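Local coordinates for malonyl acyl carrier protein transacylase (Streptococcus pneumoniae, PDB 3IM8) that probably transfers the malonyl group from malonyl-CoA to holo acyl carrier protein, supplying malonyl-ACP for fatty acid synthesis, at residues S267-G273 and A289-E295. Residues are numbered along the deposited sequence; the frame is centred on the assembly and turned at random.
Sequences SNFIEIG and AHLAHVE
Asn-268 to Ile-272 pairs in parallel with His-290 to Val-294, joining strand 268-272, which runs beside strand 4-8, to 290-294, one of the two edge strands of the four-stranded parallel sheet. The axes of the short strands come within 4.4 Å and lie at 19° to each other. Hydrogen bonds alternate between the strands: Phe-269 N gives to His-290 O, Ala-292 N to Phe-269 O, Glu-271 N to Ala-292 O at 2.8 Å, and Val-294 N to Glu-271 O, also at 2.8 Å. Gly-273 N carries the pairing past the strand end to Val-294 O.

On one face, with CG swung anti to the backbone N (chi1 -179°), Leu-291 brings its CD1 branch to 3.8 Å from Phe-269 CB. The ring of Phe-269 reaches Ala-289, CE2 lying 4.0 Å from Ala-289 CB. Next on this face, Glu-271 CB packs 3.8 Å from His-293 CB, with carboxylate and imidazole planes turned 72° apart. The extended Glu-271 chain carries its carboxylate to helix 277-285, where Ser-279 OG and Leu-278 N bind it. The other face is apolar at Ile-270, whose CG1 is 4.3 Å from Ala-292 CB; Ile-272 and Val-294 both touch Ile-72 of helix 58-78. With helix 277-285 linking the paired strands, this is a classic beta-alpha-beta crossover at the edge of the parallel sheet in the acyl transferase domain.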
loop_
_atom_site.group_PDB
_atom_site.type_symbol
_atom_site.label_atom_id
_atom_site.label_comp_id
_atom_site.label_asym_id
_atom_site.label_seq_id
_atom_site.Cartn_x
_atom_site.Cartn_y
_atom_site.Cartn_z
ATOM N N SER A 267 -18.087 -8.623 5.707
ATOM C CA SER A 267 -18.132 -9.989 5.112
ATOM C C SER A 267 -17.398 -10.166 3.758
ATOM O O SER A 267 -16.740 -11.206 3.510
ATOM C CB SER A 267 -19.588 -10.471 4.983
ATOM O OG SER A 267 -20.373 -9.531 4.271
ATOM N N ASN A 268 -17.495 -9.138 2.925
ATOM C CA ASN A 268 -17.089 -9.136 1.534
ATOM C C ASN A 268 -15.824 -8.242 1.325
ATOM O O ASN A 268 -15.798 -7.095 1.777
ATOM C CB ASN A 268 -18.275 -8.520 0.785
ATOM C CG ASN A 268 -18.496 -9.113 -0.582
ATOM O OD1 ASN A 268 -18.607 -8.369 -1.580
ATOM N ND2 ASN A 268 -18.572 -10.451 -0.655
ATOM N N PHE A 269 -14.792 -8.724 0.638
ATOM C CA PHE A 269 -13.606 -7.858 0.376
ATOM C C PHE A 269 -13.387 -7.596 -1.111
ATOM O O PHE A 269 -13.393 -8.545 -1.883
ATOM C CB PHE A 269 -12.302 -8.394 0.998
ATOM C CG PHE A 269 -12.302 -8.433 2.515
ATOM C CD1 PHE A 269 -11.768 -7.375 3.249
ATOM C CD2 PHE A 269 -12.800 -9.558 3.204
ATOM C CE1 PHE A 269 -11.739 -7.395 4.637
ATOM C CE2 PHE A 269 -12.776 -9.602 4.625
ATOM C CZ PHE A 269 -12.249 -8.528 5.337
ATOM N N ILE A 270 -13.222 -6.325 -1.505
ATOM C CA ILE A 270 -12.966 -6.013 -2.950
ATOM C C ILE A 270 -11.626 -5.326 -3.014
ATOM O O ILE A 270 -11.459 -4.240 -2.430
ATOM C CB ILE A 270 -14.082 -5.170 -3.625
ATOM C CG1 ILE A 270 -15.399 -6.004 -3.721
ATOM C CG2 ILE A 270 -13.698 -4.778 -5.051
ATOM C CD1 ILE A 270 -16.617 -5.207 -4.211
ATOM N N GLU A 271 -10.661 -5.975 -3.662
ATOM C CA GLU A 271 -9.356 -5.340 -3.812
ATOM C C GLU A 271 -9.408 -4.481 -5.065
ATOM O O GLU A 271 -9.800 -4.948 -6.152
ATOM C CB GLU A 271 -8.226 -6.380 -3.875
ATOM C CG GLU A 271 -6.884 -5.762 -4.264
ATOM C CD GLU A 271 -5.786 -6.755 -4.245
ATOM O OE1 GLU A 271 -6.089 -7.965 -4.260
ATOM O OE2 GLU A 271 -4.610 -6.338 -4.219
ATOM N N ILE A 272 -9.036 -3.209 -4.919
ATOM C CA ILE A 272 -9.069 -2.247 -6.017
ATOM C C ILE A 272 -7.691 -2.281 -6.677
ATOM O O ILE A 272 -6.714 -2.084 -5.990
ATOM C CB ILE A 272 -9.299 -0.824 -5.475
ATOM C CG1 ILE A 272 -10.508 -0.784 -4.556
ATOM C CG2 ILE A 272 -9.363 0.222 -6.670
ATOM C CD1 ILE A 272 -11.799 -1.230 -5.244
ATOM N N GLY A 273 -7.609 -2.480 -7.995
ATOM C CA GLY A 273 -6.323 -2.724 -8.659
ATOM C C GLY A 273 -5.471 -1.453 -8.718
ATOM O O GLY A 273 -5.912 -0.408 -8.258
ATOM N N ALA A 289 -13.494 -15.925 3.719
ATOM C CA ALA A 289 -13.922 -14.546 3.422
ATOM C C ALA A 289 -14.275 -14.396 1.945
ATOM O O ALA A 289 -13.595 -14.911 1.056
ATOM C CB ALA A 289 -12.823 -13.498 3.864
ATOM N N HIS A 290 -15.355 -13.682 1.678
ATOM C CA HIS A 290 -15.731 -13.420 0.291
ATOM C C HIS A 290 -14.849 -12.322 -0.328
ATOM O O HIS A 290 -14.712 -11.232 0.206
ATOM C CB HIS A 290 -17.221 -13.075 0.172
ATOM C CG HIS A 290 -18.141 -14.143 0.689
ATOM N ND1 HIS A 290 -18.207 -15.401 0.131
ATOM C CD2 HIS A 290 -19.043 -14.128 1.699
ATOM C CE1 HIS A 290 -19.101 -16.118 0.777
ATOM N NE2 HIS A 290 -19.619 -15.369 1.737
ATOM N N LEU A 291 -14.265 -12.622 -1.466
ATOM C CA LEU A 291 -13.214 -11.788 -2.007
ATOM C C LEU A 291 -13.322 -11.697 -3.518
ATOM O O LEU A 291 -13.755 -12.647 -4.186
ATOM C CB LEU A 291 -11.903 -12.410 -1.634
ATOM C CG LEU A 291 -10.493 -11.902 -1.950
ATOM C CD1 LEU A 291 -10.178 -10.502 -1.391
ATOM C CD2 LEU A 291 -9.644 -12.949 -1.224
ATOM N N ALA A 292 -12.889 -10.546 -4.033
ATOM C CA ALA A 292 -12.964 -10.185 -5.415
ATOM C C ALA A 292 -11.936 -9.077 -5.579
ATOM O O ALA A 292 -11.588 -8.385 -4.621
ATOM C CB ALA A 292 -14.335 -9.636 -5.693
ATOM N N HIS A 293 -11.422 -8.923 -6.786
ATOM C CA HIS A 293 -10.577 -7.794 -7.085
ATOM C C HIS A 293 -11.003 -7.208 -8.412
ATOM O O HIS A 293 -11.557 -7.918 -9.225
ATOM C CB HIS A 293 -9.116 -8.234 -7.099
ATOM C CG HIS A 293 -8.785 -9.245 -8.155
ATOM N ND1 HIS A 293 -8.335 -8.890 -9.416
ATOM C CD2 HIS A 293 -8.823 -10.597 -8.139
ATOM C CE1 HIS A 293 -8.115 -9.978 -10.127
ATOM N NE2 HIS A 293 -8.415 -11.027 -9.377
ATOM N N VAL A 294 -10.756 -5.910 -8.633
ATOM C CA VAL A 294 -11.033 -5.287 -9.906
ATOM C C VAL A 294 -9.812 -4.494 -10.343
ATOM O O VAL A 294 -9.392 -3.570 -9.611
ATOM C CB VAL A 294 -12.296 -4.377 -9.837
ATOM C CG1 VAL A 294 -12.555 -3.747 -11.206
ATOM C CG2 VAL A 294 -13.500 -5.179 -9.501
ATOM N N GLU A 295 -9.214 -4.875 -11.486
ATOM C CA GLU A 295 -8.073 -4.114 -12.063
ATOM C C GLU A 295 -8.211 -3.856 -13.586
ATOM O O GLU A 295 -7.465 -3.059 -14.149
ATOM C CB GLU A 295 -6.745 -4.855 -11.808
ATOM C CG GLU A 295 -6.644 -6.130 -12.623
ATOM C CD GLU A 295 -5.345 -6.846 -12.448
ATOM O OE1 GLU A 295 -4.347 -6.217 -12.055
ATOM O OE2 GLU A 295 -5.329 -8.067 -12.659
HETATM O O HOH W 1 -7.491 -5.775 -8.473
#